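Local coordinates for protein putative platelet activating factor (Streptococcus pneumoniae, PDB 2HSJ) that is of unknown function but probably hydrolyses ester bonds, as a GDSL-like lipase/acylhydrolase, at residues S131-N136 and D177-Q182. Sequence-based numbering, arbitrary orientation.
Sequences SILPVN and DCLTDQ
At the C-terminal edge of the parallel sheet of this SGNH-family protein, the loop that leaves strand 126-130 packs through Leu133 and Pro134 on Leu179 and Thr180, of short helix 176-179 and the turn beyond it. The joint is apolar: in each of the three residue pairs the closest atoms are carbons, and the two segments together bury 196 Å². The backbones come closest at Pro134 and Thr180, whose CA atoms are 6.7 Å apart.

Leucine meets leucine through the methyl branches. CD1 of Leu179 lies 3.8 Å from CD1 of Leu133 and 3.9 Å from CD2 of Leu133, a spacing that seats this one methyl against both branches of the fork. Pro134 directs its ring at the other segment; its CG is 3.9 Å from CB of Leu179 and 3.7 Å from CG2 of Thr180, bridging the two neighbours, and the proline side chain crosses each of them at about a right angle.

How Thr180 is turned explains its split role. With chi1 at 56°, OG1 sits between the backbone N and the carbonyl carbon, while CG2 stands opposite that carbon and faces the proline. OG1 bonds to Asp177 O at 2.9 Å, arriving 31° out of the carbonyl plane at a C=O...O angle of 117°; this hydroxyl bond, reaching back three residues, is accompanied by a weak backbone bond from Thr180 N to the same oxygen. The OG1 bond probably restrains rotation about chi1 and keeps the methyl on Pro134.

Beyond the pair, Leu179 also touches Ala204 of helix 199-209, and Leu133 touches Leu197. Ser131 OG bonds to Val175 N and Phe176 N, tying together the starts of the two loops that leave the adjacent parallel strands 126-130 and 170-173, a connection that belongs to the alpha/beta fold of SGNH hydrolases.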
# COMPACT_ATOMS: atom_id res chain seq x y z
N SER D 131 27.19 9.41 2.34
CA SER D 131 28.38 10.11 1.88
C SER D 131 28.05 10.88 0.60
O SER D 131 27.38 10.35 -0.29
CB SER D 131 29.47 9.08 1.60
OG SER D 131 29.04 8.19 0.59
N ILE D 132 28.56 12.11 0.47
CA ILE D 132 28.57 12.78 -0.83
C ILE D 132 29.31 11.90 -1.84
O ILE D 132 30.36 11.34 -1.55
CB ILE D 132 29.24 14.17 -0.70
CG1 ILE D 132 28.48 15.03 0.32
CG2 ILE D 132 29.40 14.83 -2.07
CD1 ILE D 132 29.23 16.31 0.75
N LEU D 133 28.76 11.79 -3.05
CA LEU D 133 29.33 10.87 -4.02
C LEU D 133 30.59 11.45 -4.68
O LEU D 133 30.77 12.67 -4.72
CB LEU D 133 28.30 10.53 -5.10
CG LEU D 133 26.90 10.13 -4.62
CD1 LEU D 133 26.06 9.66 -5.80
CD2 LEU D 133 27.01 9.04 -3.60
N PRO D 134 31.47 10.58 -5.23
CA PRO D 134 32.67 11.07 -5.94
C PRO D 134 32.28 11.72 -7.28
O PRO D 134 31.18 11.50 -7.80
CB PRO D 134 33.49 9.80 -6.21
CG PRO D 134 32.44 8.69 -6.19
CD PRO D 134 31.34 9.11 -5.25
N VAL D 135 33.21 12.51 -7.80
CA VAL D 135 33.13 13.05 -9.13
C VAL D 135 34.22 12.42 -9.98
O VAL D 135 35.15 11.79 -9.47
CB VAL D 135 33.27 14.59 -9.12
CG1 VAL D 135 32.09 15.19 -8.39
CG2 VAL D 135 34.62 15.03 -8.49
N ASN D 136 34.10 12.62 -11.29
CA ASN D 136 35.15 12.20 -12.21
C ASN D 136 35.93 13.43 -12.62
O ASN D 136 35.35 14.40 -13.12
CB ASN D 136 34.57 11.43 -13.40
CG ASN D 136 35.65 10.79 -14.26
OD1 ASN D 136 36.46 11.48 -14.86
ND2 ASN D 136 35.69 9.45 -14.29
N ASP D 177 32.99 4.96 -1.77
CA ASP D 177 33.97 4.01 -2.28
C ASP D 177 33.36 3.02 -3.28
O ASP D 177 34.06 2.55 -4.20
CB ASP D 177 34.67 3.28 -1.13
CG ASP D 177 35.57 4.20 -0.29
OD1 ASP D 177 36.09 5.21 -0.81
OD2 ASP D 177 35.82 3.87 0.90
N CYS D 178 32.07 2.74 -3.13
CA CYS D 178 31.36 1.84 -4.06
C CYS D 178 31.27 2.37 -5.48
O CYS D 178 31.07 1.59 -6.42
CB CYS D 178 29.95 1.52 -3.57
SG CYS D 178 29.96 0.51 -2.06
N LEU D 179 31.38 3.68 -5.64
CA LEU D 179 31.19 4.32 -6.94
C LEU D 179 32.51 4.73 -7.58
O LEU D 179 32.52 5.19 -8.72
CB LEU D 179 30.24 5.53 -6.84
CG LEU D 179 28.84 5.21 -6.35
CD1 LEU D 179 28.02 6.49 -6.37
CD2 LEU D 179 28.21 4.10 -7.17
N THR D 180 33.61 4.55 -6.86
CA THR D 180 34.92 4.95 -7.40
C THR D 180 35.58 3.87 -8.23
O THR D 180 35.34 2.67 -8.03
CB THR D 180 35.92 5.37 -6.29
OG1 THR D 180 36.06 4.29 -5.35
CG2 THR D 180 35.42 6.61 -5.56
N ASP D 181 36.41 4.29 -9.17
CA ASP D 181 37.29 3.35 -9.86
C ASP D 181 38.57 3.22 -9.03
O ASP D 181 38.65 3.74 -7.91
CB ASP D 181 37.55 3.80 -11.32
CG ASP D 181 38.27 5.13 -11.40
OD1 ASP D 181 38.82 5.58 -10.39
OD2 ASP D 181 38.30 5.71 -12.51
N GLN D 182 39.58 2.54 -9.55
CA GLN D 182 40.79 2.32 -8.77
C GLN D 182 41.66 3.57 -8.61
O GLN D 182 42.60 3.57 -7.81
CB GLN D 182 41.60 1.16 -9.36
CG GLN D 182 40.75 -0.11 -9.59
CD GLN D 182 39.99 -0.54 -8.35
OE1 GLN D 182 38.76 -0.71 -8.40
NE2 GLN D 182 40.71 -0.72 -7.24